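Chorismate synthase (Campylobacter jejuni, PDB 1SQ1) probably catalyses the last step of the shikimate pathway, the elimination of phosphate from 5-enolpyruvylshikimate-3-phosphate to give chorismate, with reduced FMN as cofactor. Local coordinates at residues N41-R46 and A130-G135; V149-F154 and V331-V336; V203-F208 and D321-V326; I237-A242 and Y291-P296. All blocks are in the same frame, centred on the assembly; numbering follows the deposited sequence.

Contact 1: N41-R46 and A130-G135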
loop_
_atom_site.group_PDB
_atom_site.type_symbol
_atom_site.label_atom_id
_atom_site.label_comp_id
_atom_site.label_asym_id
_atom_site.label_seq_id
_atom_site.Cartn_x
_atom_site.Cartn_y
_atom_site.Cartn_z
ATOM N N ASN A 41 19.767 -24.227 6.994
ATOM C CA ASN A 41 19.913 -25.269 5.983
ATOM C C ASN A 41 19.462 -24.807 4.614
ATOM O O ASN A 41 20.119 -25.078 3.613
ATOM C CB ASN A 41 19.124 -26.522 6.358
ATOM C CG ASN A 41 19.766 -27.291 7.479
ATOM O OD1 ASN A 41 20.989 -27.438 7.522
ATOM N ND2 ASN A 41 18.947 -27.804 8.391
ATOM N N GLU A 42 18.334 -24.115 4.570
ATOM C CA GLU A 42 17.810 -23.646 3.305
ATOM C C GLU A 42 18.826 -22.731 2.651
ATOM O O GLU A 42 19.055 -22.809 1.445
ATOM C CB GLU A 42 16.493 -22.902 3.513
ATOM C CG GLU A 42 15.559 -23.009 2.327
ATOM C CD GLU A 42 15.016 -24.419 2.137
ATOM O OE1 GLU A 42 14.319 -24.663 1.131
ATOM O OE2 GLU A 42 15.276 -25.288 2.994
ATOM N N LEU A 43 19.449 -21.868 3.446
ATOM C CA LEU A 43 20.443 -20.956 2.895
ATOM C C LEU A 43 21.602 -21.727 2.255
ATOM O O LEU A 43 22.225 -21.245 1.305
ATOM C CB LEU A 43 20.971 -20.002 3.979
ATOM C CG LEU A 43 20.108 -18.782 4.307
ATOM C CD1 LEU A 43 20.753 -17.980 5.415
ATOM C CD2 LEU A 43 19.948 -17.920 3.067
ATOM N N ASP A 44 21.871 -22.931 2.761
ATOM C CA ASP A 44 22.958 -23.754 2.233
ATOM C C ASP A 44 22.601 -24.441 0.916
ATOM O O ASP A 44 23.481 -24.944 0.209
ATOM C CB ASP A 44 23.401 -24.803 3.265
ATOM C CG ASP A 44 24.051 -24.178 4.494
ATOM O OD1 ASP A 44 24.728 -23.134 4.362
ATOM O OD2 ASP A 44 23.906 -24.743 5.596
ATOM N N LYS A 45 21.313 -24.459 0.585
ATOM C CA LYS A 45 20.867 -25.074 -0.659
ATOM C C LYS A 45 21.246 -24.193 -1.846
ATOM O O LYS A 45 21.752 -24.695 -2.852
ATOM C CB LYS A 45 19.353 -25.313 -0.645
ATOM C CG LYS A 45 18.943 -26.664 -0.080
ATOM C CD LYS A 45 17.523 -27.021 -0.493
ATOM C CE LYS A 45 17.181 -28.456 -0.128
ATOM N NZ LYS A 45 15.811 -28.840 -0.576
ATOM N N ARG A 46 21.010 -22.887 -1.734
ATOM C CA ARG A 46 21.364 -21.986 -2.826
ATOM C C ARG A 46 22.892 -21.957 -2.979
ATOM O O ARG A 46 23.622 -21.940 -1.982
ATOM C CB ARG A 46 20.837 -20.573 -2.563
ATOM C CG ARG A 46 21.515 -19.856 -1.418
ATOM C CD ARG A 46 21.185 -18.376 -1.435
ATOM N NE ARG A 46 21.705 -17.690 -2.616
ATOM C CZ ARG A 46 22.993 -17.436 -2.839
ATOM N NH1 ARG A 46 23.913 -17.816 -1.960
ATOM N NH2 ARG A 46 23.360 -16.783 -3.934
ATOM N N ALA A 130 18.878 -13.113 0.559
ATOM C CA ALA A 130 17.816 -12.555 1.375
ATOM C C ALA A 130 16.482 -13.246 1.066
ATOM O O ALA A 130 15.827 -13.756 1.970
ATOM C CB ALA A 130 17.715 -11.052 1.132
ATOM N N ARG A 131 16.092 -13.281 -0.206
ATOM C CA ARG A 131 14.833 -13.900 -0.599
ATOM C C ARG A 131 14.699 -15.276 0.032
ATOM O O ARG A 131 13.616 -15.665 0.463
ATOM C CB ARG A 131 14.758 -14.013 -2.120
ATOM C CG ARG A 131 15.335 -12.800 -2.852
ATOM C CD ARG A 131 15.324 -12.963 -4.369
ATOM N NE ARG A 131 13.990 -12.843 -4.944
ATOM C CZ ARG A 131 13.605 -11.860 -5.748
ATOM N NH1 ARG A 131 12.365 -11.837 -6.223
ATOM N NH2 ARG A 131 14.459 -10.903 -6.086
ATOM N N VAL A 132 15.804 -16.017 0.083
ATOM C CA VAL A 132 15.805 -17.354 0.685
ATOM C C VAL A 132 15.579 -17.274 2.209
ATOM O O VAL A 132 14.682 -17.933 2.740
ATOM C CB VAL A 132 17.134 -18.092 0.393
ATOM C CG1 VAL A 132 17.124 -19.484 1.021
ATOM C CG2 VAL A 132 17.331 -18.200 -1.102
ATOM N N ALA A 133 16.376 -16.473 2.912
ATOM C CA ALA A 133 16.190 -16.339 4.353
ATOM C C ALA A 133 14.718 -16.060 4.646
ATOM O O ALA A 133 14.064 -16.811 5.373
ATOM C CB ALA A 133 17.045 -15.210 4.895
ATOM N N GLY A 134 14.207 -14.976 4.065
ATOM C CA GLY A 134 12.820 -14.586 4.261
ATOM C C GLY A 134 11.825 -15.700 3.989
ATOM O O GLY A 134 10.917 -15.928 4.789
ATOM N N GLY A 135 11.975 -16.389 2.862
ATOM C CA GLY A 135 11.076 -17.487 2.549
ATOM C C GLY A 135 11.122 -18.572 3.623
ATOM O O GLY A 135 10.086 -19.150 3.984
#
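V132 points into N41-R46 and meets three of its side chains, E42 and L43 with CG1 and R46 with CG2. CG1, anti to the backbone N (chi1 -180°), reaches L43 CD2 at 3.8 Å and E42 CG at 4.1 Å. The other branch, CG2, meets R46 CD at 3.9 Å. The side chains of E42 and V132 cross at about a right angle; E42 touches with CG, while its carboxylate leaves the contact and forms a salt bridge through OE1 with R337. L43 crosses V132 at a slant; its side chain starts off along the interface, and CD2 does the touching, lying 4.4 Å from A133 CB. R46, which follows the helical turn, passes V132 obliquely, then bends at chi3 (-65°), and its NE is hydrogen-bonded to S128 OG. This arginine probably helps bind NADP(+). No hydrogen bond joins the two segments: the contact is apolar packing between nearly antiparallel helix axes, 148° between their directions and 9.1 Å apart at closest approach. L43 and R46 also touch V129, one residue before the segment A130-G135. On other sides of helix 128-143, A130 and A133 rest on strand 21-26, A130 also meets strand 9-13, and V132 touches V331 of helix 325-346.

Contact 2: V149-F154 and V331-V336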
loop_
_atom_site.group_PDB
_atom_site.type_symbol
_atom_site.label_atom_id
_atom_site.label_comp_id
_atom_site.label_asym_id
_atom_site.label_seq_id
_atom_site.Cartn_x
_atom_site.Cartn_y
_atom_site.Cartn_z
ATOM N N VAL A 149 6.021 -26.680 0.399
ATOM C CA VAL A 149 6.423 -26.144 -0.894
ATOM C C VAL A 149 7.802 -26.695 -1.247
ATOM O O VAL A 149 8.755 -26.538 -0.484
ATOM C CB VAL A 149 6.475 -24.594 -0.866
ATOM C CG1 VAL A 149 6.961 -24.063 -2.203
ATOM C CG2 VAL A 149 5.093 -24.034 -0.565
ATOM N N GLN A 150 7.898 -27.348 -2.400
ATOM C CA GLN A 150 9.156 -27.926 -2.859
ATOM C C GLN A 150 9.304 -27.720 -4.357
ATOM O O GLN A 150 8.309 -27.703 -5.082
ATOM C CB GLN A 150 9.193 -29.417 -2.524
ATOM C CG GLN A 150 7.812 -30.021 -2.280
ATOM C CD GLN A 150 7.875 -31.454 -1.781
ATOM O OE1 GLN A 150 8.812 -31.837 -1.071
ATOM N NE2 GLN A 150 6.864 -32.247 -2.133
ATOM N N SER A 151 10.548 -27.566 -4.812
ATOM C CA SER A 151 10.861 -27.337 -6.228
ATOM C C SER A 151 12.130 -28.067 -6.659
ATOM O O SER A 151 12.947 -28.470 -5.824
ATOM C CB SER A 151 11.070 -25.844 -6.486
ATOM O OG SER A 151 9.979 -25.072 -6.006
ATOM N N GLY A 152 12.291 -28.212 -7.971
ATOM C CA GLY A 152 13.461 -28.876 -8.515
ATOM C C GLY A 152 13.593 -28.666 -10.011
ATOM O O GLY A 152 12.624 -28.280 -10.662
ATOM N N VAL A 153 14.782 -28.922 -10.561
ATOM C CA VAL A 153 15.029 -28.748 -11.996
ATOM C C VAL A 153 14.543 -29.946 -12.811
ATOM O O VAL A 153 14.933 -31.084 -12.546
ATOM C CB VAL A 153 16.535 -28.586 -12.307
ATOM C CG1 VAL A 153 16.718 -28.179 -13.758
ATOM C CG2 VAL A 153 17.168 -27.583 -11.373
ATOM N N PHE A 154 13.711 -29.695 -13.815
ATOM C CA PHE A 154 13.225 -30.787 -14.639
ATOM C C PHE A 154 13.659 -30.653 -16.075
ATOM O O PHE A 154 13.416 -31.541 -16.891
ATOM C CB PHE A 154 11.705 -30.903 -14.565
ATOM C CG PHE A 154 10.944 -29.817 -15.275
ATOM C CD1 PHE A 154 10.399 -30.042 -16.538
ATOM C CD2 PHE A 154 10.634 -28.622 -14.623
ATOM C CE1 PHE A 154 9.529 -29.093 -17.135
ATOM C CE2 PHE A 154 9.772 -27.673 -15.209
ATOM C CZ PHE A 154 9.217 -27.912 -16.466
ATOM N N VAL A 331 15.232 -20.395 -4.960
ATOM C CA VAL A 331 14.614 -19.092 -4.770
ATOM C C VAL A 331 13.137 -19.148 -5.155
ATOM O O VAL A 331 12.297 -18.542 -4.486
ATOM C CB VAL A 331 15.323 -18.013 -5.607
ATOM C CG1 VAL A 331 14.594 -16.691 -5.481
ATOM C CG2 VAL A 331 16.762 -17.870 -5.141
ATOM N N ALA A 332 12.818 -19.874 -6.223
ATOM C CA ALA A 332 11.429 -20.006 -6.643
ATOM C C ALA A 332 10.627 -20.581 -5.474
ATOM O O ALA A 332 9.443 -20.281 -5.318
ATOM C CB ALA A 332 11.330 -20.913 -7.845
ATOM N N SER A 333 11.272 -21.400 -4.645
ATOM C CA SER A 333 10.583 -21.970 -3.489
ATOM C C SER A 333 10.310 -20.886 -2.456
ATOM O O SER A 333 9.172 -20.700 -2.033
ATOM C CB SER A 333 11.407 -23.089 -2.843
ATOM O OG SER A 333 11.216 -24.321 -3.517
ATOM N N ALA A 334 11.363 -20.170 -2.060
ATOM C CA ALA A 334 11.243 -19.101 -1.075
ATOM C C ALA A 334 10.126 -18.132 -1.446
ATOM O O ALA A 334 9.277 -17.817 -0.619
ATOM C CB ALA A 334 12.565 -18.357 -0.952
HETATM N N MSE A 335 10.128 -17.670 -2.693
HETATM C CA MSE A 335 9.109 -16.744 -3.165
HETATM C C MSE A 335 7.696 -17.309 -3.064
HETATM O O MSE A 335 6.777 -16.611 -2.624
HETATM C CB MSE A 335 9.377 -16.319 -4.617
HETATM C CG MSE A 335 10.630 -15.493 -4.830
HETATM SE SE MSE A 335 10.830 -14.009 -3.597
HETATM C CE MSE A 335 9.331 -12.891 -4.128
ATOM N N VAL A 336 7.506 -18.557 -3.479
ATOM C CA VAL A 336 6.173 -19.143 -3.404
ATOM C C VAL A 336 5.792 -19.301 -1.940
ATOM O O VAL A 336 4.617 -19.296 -1.580
ATOM C CB VAL A 336 6.106 -20.508 -4.105
ATOM C CG1 VAL A 336 4.728 -21.106 -3.925
ATOM C CG2 VAL A 336 6.411 -20.339 -5.588
#
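S151 OG is gripped by two hydroxyls: S333 OG of the helix at 2.9 Å, and T209 OG1 of the neighbouring strand 205-212. Either serine could be the donor in the bond across the contact. In both serines OG lies anti to the carbonyl carbon, with chi1 -52° in S151 and -83° in S333, and both side chains start toward the other segment, which brings the hydroxyls together between strand and helix. Two residues earlier on the strand, V149 meets the helix segment with its CG1 branch. That methyl is 4.0 Å from the carbonyl O of S333 and 4.1 Å from V336 CG1, the two valines meeting at a slant. Strand and helix run nearly antiparallel, with 156° between their directions and axes 7.7 Å apart, and V336 also touches L230 and L234 of helix 226-235. Helix 325-346 thus lies against one side of the sheet that contains strand 148-156, close to the centre of the chain. The small serine side chains suit the near approach of the two backbones, whose CA atoms at S151 and S333 are 6.0 Å apart. A chain of hydroxyls, S333 to S151 to T209, supplies polar partners inside otherwise apolar packing and ties the helix to two adjacent strands.

Contact 3: V203-F208 and D321-V326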
loop_
_atom_site.group_PDB
_atom_site.type_symbol
_atom_site.label_atom_id
_atom_site.label_comp_id
_atom_site.label_asym_id
_atom_site.label_seq_id
_atom_site.Cartn_x
_atom_site.Cartn_y
_atom_site.Cartn_z
ATOM N N VAL A 203 23.501 -21.775 -19.845
ATOM C CA VAL A 203 22.346 -22.503 -20.375
ATOM C C VAL A 203 21.112 -22.310 -19.510
ATOM O O VAL A 203 21.217 -22.245 -18.291
ATOM C CB VAL A 203 22.629 -24.012 -20.468
ATOM C CG1 VAL A 203 23.064 -24.529 -19.119
ATOM C CG2 VAL A 203 21.383 -24.745 -20.948
ATOM N N GLY A 204 19.946 -22.229 -20.148
ATOM C CA GLY A 204 18.701 -22.054 -19.415
ATOM C C GLY A 204 18.277 -23.297 -18.648
ATOM O O GLY A 204 18.981 -24.310 -18.669
ATOM N N ALA A 205 17.133 -23.217 -17.967
ATOM C CA ALA A 205 16.596 -24.338 -17.186
ATOM C C ALA A 205 15.106 -24.163 -16.867
ATOM O O ALA A 205 14.610 -23.042 -16.811
ATOM C CB ALA A 205 17.387 -24.502 -15.894
ATOM N N ALA A 206 14.402 -25.277 -16.671
ATOM C CA ALA A 206 12.975 -25.261 -16.349
ATOM C C ALA A 206 12.728 -25.785 -14.924
ATOM O O ALA A 206 13.017 -26.947 -14.618
ATOM C CB ALA A 206 12.212 -26.099 -17.353
ATOM N N VAL A 207 12.196 -24.925 -14.055
ATOM C CA VAL A 207 11.935 -25.311 -12.676
ATOM C C VAL A 207 10.498 -25.712 -12.404
ATOM O O VAL A 207 9.565 -25.172 -13.005
ATOM C CB VAL A 207 12.313 -24.191 -11.714
ATOM C CG1 VAL A 207 11.806 -24.512 -10.328
ATOM C CG2 VAL A 207 13.820 -24.027 -11.701
ATOM N N PHE A 208 10.337 -26.672 -11.493
ATOM C CA PHE A 208 9.020 -27.170 -11.104
ATOM C C PHE A 208 8.771 -26.986 -9.607
ATOM O O PHE A 208 9.487 -27.543 -8.776
ATOM C CB PHE A 208 8.889 -28.654 -11.440
ATOM C CG PHE A 208 7.563 -29.245 -11.056
ATOM C CD1 PHE A 208 6.391 -28.825 -11.677
ATOM C CD2 PHE A 208 7.480 -30.219 -10.066
ATOM C CE1 PHE A 208 5.154 -29.369 -11.319
ATOM C CE2 PHE A 208 6.247 -30.767 -9.702
ATOM C CZ PHE A 208 5.083 -30.342 -10.330
ATOM N N ASP A 321 28.071 -18.615 -13.306
ATOM C CA ASP A 321 27.046 -19.639 -13.164
ATOM C C ASP A 321 26.549 -20.048 -14.548
ATOM O O ASP A 321 25.796 -19.314 -15.192
ATOM C CB ASP A 321 25.866 -19.137 -12.317
ATOM C CG ASP A 321 25.029 -20.282 -11.746
ATOM O OD1 ASP A 321 24.929 -21.341 -12.408
ATOM O OD2 ASP A 321 24.460 -20.116 -10.643
ATOM N N PRO A 322 26.980 -21.226 -15.025
ATOM C CA PRO A 322 26.588 -21.748 -16.332
ATOM C C PRO A 322 25.116 -22.128 -16.400
ATOM O O PRO A 322 24.584 -22.401 -17.474
ATOM C CB PRO A 322 27.503 -22.952 -16.497
ATOM C CG PRO A 322 27.655 -23.436 -15.098
ATOM C CD PRO A 322 27.913 -22.151 -14.360
ATOM N N CYS A 323 24.464 -22.158 -15.244
ATOM C CA CYS A 323 23.051 -22.506 -15.184
ATOM C C CYS A 323 22.459 -22.038 -13.875
ATOM O O CYS A 323 22.382 -22.801 -12.914
ATOM C CB CYS A 323 22.861 -24.013 -15.304
ATOM S SG CYS A 323 21.132 -24.492 -15.237
ATOM N N VAL A 324 22.024 -20.786 -13.846
ATOM C CA VAL A 324 21.467 -20.208 -12.636
ATOM C C VAL A 324 20.075 -20.739 -12.317
ATOM O O VAL A 324 19.533 -20.468 -11.253
ATOM C CB VAL A 324 21.437 -18.666 -12.741
ATOM C CG1 VAL A 324 20.417 -18.219 -13.790
ATOM C CG2 VAL A 324 21.139 -18.063 -11.388
ATOM N N GLY A 325 19.497 -21.496 -13.240
ATOM C CA GLY A 325 18.182 -22.066 -13.002
ATOM C C GLY A 325 18.208 -23.092 -11.876
ATOM O O GLY A 325 17.167 -23.476 -11.347
ATOM N N VAL A 326 19.398 -23.556 -11.507
ATOM C CA VAL A 326 19.506 -24.520 -10.425
ATOM C C VAL A 326 19.333 -23.761 -9.123
ATOM O O VAL A 326 18.437 -24.077 -8.350
ATOM C CB VAL A 326 20.867 -25.253 -10.439
ATOM C CG1 VAL A 326 21.069 -26.005 -9.132
ATOM C CG2 VAL A 326 20.908 -26.236 -11.596
#
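C323 lays its side chain beside the start of strand 205-212, and its CB and SG both meet V203-F208. Its CA is 3.6 Å from the carbonyl O of V203. CB comes next, 3.9 Å from V203 CG1. SG, placed anti to the backbone N (chi1 -180°), ends 3.8 Å from A205 CB, with V203 O at a similar distance. The preceding residue makes the polar link: V203 N donates to P322 O at 2.7 Å, through a bent bond, N-H...O angle 135°.

The loop is shaped by an Asx turn, in which C323 N donates to D321 OD1 at 3.0 Å, and it leads into helix 325-346. The two touching parts run almost side by side, their end-to-end directions 18° apart, so the loop lies over the A205 and V207 side of the strand and continues into the helix. At G325 the backbone itself makes the contact: A205 CB packs on G325 CA at 3.9 Å, and V207 CG2 faces G325 O. The side chains of A205 and V207 set out toward this segment, that of A206 away from it, where it touches Y291 of strand 286-292 and F154 of strand 148-156. I193 of helix 186-198 packs on both P322 and C323, and D321 O accepts from T295 OG1, a residue probably involved in FMN binding. Backbone hydrogen bonds from G204 reach the second subunit.

Contact 4: I237-A242 and Y291-P296. With SO4 (sulfate ion), chain B.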
loop_
_atom_site.group_PDB
_atom_site.type_symbol
_atom_site.label_atom_id
_atom_site.label_comp_id
_atom_site.label_asym_id
_atom_site.label_seq_id
_atom_site.Cartn_x
_atom_site.Cartn_y
_atom_site.Cartn_z
ATOM N N ILE A 237 11.885 -13.062 -10.300
ATOM C CA ILE A 237 13.154 -13.724 -10.072
ATOM C C ILE A 237 14.097 -13.478 -11.242
ATOM O O ILE A 237 13.666 -13.422 -12.395
ATOM C CB ILE A 237 12.972 -15.242 -9.902
ATOM C CG1 ILE A 237 12.083 -15.516 -8.690
ATOM C CG2 ILE A 237 14.347 -15.911 -9.778
ATOM C CD1 ILE A 237 11.949 -16.974 -8.301
ATOM N N ASN A 238 15.382 -13.332 -10.945
ATOM C CA ASN A 238 16.372 -13.111 -11.983
ATOM C C ASN A 238 16.379 -14.235 -12.981
ATOM O O ASN A 238 16.253 -15.398 -12.616
ATOM C CB ASN A 238 17.764 -13.007 -11.387
ATOM C CG ASN A 238 18.167 -11.585 -11.129
ATOM O OD1 ASN A 238 19.133 -11.090 -11.717
ATOM N ND2 ASN A 238 17.424 -10.902 -10.254
ATOM N N ALA A 239 16.537 -13.877 -14.245
ATOM C CA ALA A 239 16.602 -14.855 -15.315
ATOM C C ALA A 239 15.279 -15.479 -15.733
ATOM O O ALA A 239 15.235 -16.198 -16.722
ATOM C CB ALA A 239 17.594 -15.949 -14.932
ATOM N N VAL A 240 14.198 -15.214 -15.008
ATOM C CA VAL A 240 12.923 -15.819 -15.367
ATOM C C VAL A 240 12.247 -15.122 -16.534
ATOM O O VAL A 240 12.096 -13.900 -16.540
ATOM C CB VAL A 240 11.957 -15.850 -14.171
ATOM C CG1 VAL A 240 10.594 -16.339 -14.626
ATOM C CG2 VAL A 240 12.503 -16.779 -13.088
ATOM N N LYS A 241 11.833 -15.907 -17.524
ATOM C CA LYS A 241 11.177 -15.345 -18.696
ATOM C C LYS A 241 9.792 -15.951 -18.995
ATOM O O LYS A 241 9.109 -15.542 -19.942
ATOM C CB LYS A 241 12.092 -15.500 -19.911
ATOM C CG LYS A 241 13.482 -14.896 -19.736
ATOM C CD LYS A 241 13.447 -13.398 -19.458
ATOM C CE LYS A 241 12.779 -12.604 -20.568
ATOM N NZ LYS A 241 12.811 -11.166 -20.200
ATOM N N ALA A 242 9.380 -16.931 -18.200
ATOM C CA ALA A 242 8.069 -17.539 -18.383
ATOM C C ALA A 242 7.580 -18.218 -17.108
ATOM O O ALA A 242 8.373 -18.711 -16.302
ATOM C CB ALA A 242 8.104 -18.538 -19.527
ATOM N N TYR A 291 10.462 -20.934 -15.855
ATOM C CA TYR A 291 11.513 -21.129 -16.841
ATOM C C TYR A 291 12.605 -20.077 -16.800
ATOM O O TYR A 291 12.368 -18.898 -17.035
ATOM C CB TYR A 291 10.886 -21.167 -18.222
ATOM C CG TYR A 291 9.875 -22.266 -18.335
ATOM C CD1 TYR A 291 10.267 -23.574 -18.598
ATOM C CD2 TYR A 291 8.532 -22.015 -18.108
ATOM C CE1 TYR A 291 9.341 -24.604 -18.630
ATOM C CE2 TYR A 291 7.598 -23.038 -18.135
ATOM C CZ TYR A 291 8.010 -24.325 -18.394
ATOM O OH TYR A 291 7.088 -25.336 -18.390
ATOM N N PHE A 292 13.813 -20.530 -16.515
ATOM C CA PHE A 292 14.957 -19.652 -16.439
ATOM C C PHE A 292 15.751 -19.600 -17.744
ATOM O O PHE A 292 15.966 -20.621 -18.411
ATOM C CB PHE A 292 15.884 -20.103 -15.318
ATOM C CG PHE A 292 15.339 -19.867 -13.938
ATOM C CD1 PHE A 292 14.290 -20.638 -13.442
ATOM C CD2 PHE A 292 15.918 -18.912 -13.112
ATOM C CE1 PHE A 292 13.825 -20.457 -12.155
ATOM C CE2 PHE A 292 15.459 -18.723 -11.821
ATOM C CZ PHE A 292 14.413 -19.500 -11.337
ATOM N N LYS A 293 16.200 -18.400 -18.100
ATOM C CA LYS A 293 16.990 -18.223 -19.310
ATOM C C LYS A 293 18.445 -18.434 -18.927
ATOM O O LYS A 293 18.781 -18.476 -17.740
ATOM C CB LYS A 293 16.813 -16.810 -19.863
ATOM C CG LYS A 293 17.578 -15.728 -19.103
ATOM C CD LYS A 293 17.360 -14.334 -19.704
ATOM C CE LYS A 293 18.207 -13.287 -18.988
ATOM N NZ LYS A 293 18.195 -11.990 -19.709
ATOM N N PRO A 294 19.327 -18.589 -19.924
ATOM C CA PRO A 294 20.736 -18.785 -19.591
ATOM C C PRO A 294 21.334 -17.512 -18.998
ATOM O O PRO A 294 21.045 -16.398 -19.444
ATOM C CB PRO A 294 21.363 -19.168 -20.929
ATOM C CG PRO A 294 20.453 -18.528 -21.930
ATOM C CD PRO A 294 19.096 -18.802 -21.361
ATOM N N THR A 295 22.151 -17.701 -17.970
ATOM C CA THR A 295 22.830 -16.616 -17.269
ATOM C C THR A 295 23.479 -15.659 -18.260
ATOM O O THR A 295 24.225 -16.086 -19.139
ATOM C CB THR A 295 23.933 -17.179 -16.383
ATOM O OG1 THR A 295 23.581 -18.507 -15.970
ATOM C CG2 THR A 295 24.126 -16.302 -15.169
ATOM N N PRO A 296 23.226 -14.347 -18.117
ATOM C CA PRO A 296 23.802 -13.342 -19.024
ATOM C C PRO A 296 25.328 -13.233 -18.932
ATOM O O PRO A 296 25.874 -12.817 -17.905
ATOM C CB PRO A 296 23.107 -12.057 -18.591
ATOM C CG PRO A 296 22.960 -12.262 -17.110
ATOM C CD PRO A 296 22.470 -13.702 -17.029
HETATM S S SO4 B . 16.104 -10.814 -16.173
HETATM O O1 SO4 B . 17.446 -10.637 -15.576
HETATM O O2 SO4 B . 15.443 -9.496 -16.363
HETATM O O3 SO4 B . 16.221 -11.481 -17.486
HETATM O O4 SO4 B . 15.273 -11.637 -15.271
#
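An antiparallel pairing of strands 240-245 and 286-292, entered through a type II turn from I237 to V240, carries residues that probably help bind FMN: N238 and A239 in the turn, K293 to P296 beyond the partner strand. K241 N donates to Y291 O at 3.1 Å. Past the strand end, K293 N reaches A239 O at 2.8 Å with an N-H...O angle of 166°, joining the turn to the segment that follows F292.

V240 and F292 form a non-hydrogen-bonded pair. V240 CG2, anti to the carbonyl carbon, sits over the centre of one face of the F292 ring, 3.8 Å from its centroid and 13° off the normal, a CH-pi contact. I237 CG2 reaches F292 CE2 at 3.6 Å, and A239 CB meets CD2 of the same ring, both obliquely. K293, next after F292, packs its CB on K241 CG at 3.8 Å. K241 bends at chi2 and chi3, and its NZ binds S273 O of the second subunit; K293 runs extended beyond CG.

A sulfate ion, probably from the crystallisation liquor, is held by A239 N, 2.8 Å from its O4, and weakly by K293 NZ at O3; G278 N of the second subunit is a further donor. K293 NZ, with K241 NZ 5.5 Å from it, probably makes this spot positive, and an anion here is consistent with the site's probable role in holding the phosphate-bearing cofactor, at an interface of two subunits.

Overall arrangement
Contacts 2, 3 and 4 all reach the same antiparallel sheet, whose neighbouring strands run 148-156, 205-212, 286-292, 240-245. Contact 2 lies nearest the centre of the chain; contacts 3 and 4, their centres 8 Å apart, lie further out, and both touch the second subunit. Helix 325-346 serves contacts 2 and 3, and it also packs on helix 128-143 of contact 1, whose centre is 11 Å from that of contact 2. Along the chain contact 1 closes first; contact 4 is nested inside contact 3, and contact 3 inside contact 2. Helix 325-346 thus lies between the helices of contact 1 and the sheet, and contact 4 holds probable FMN-binding residues.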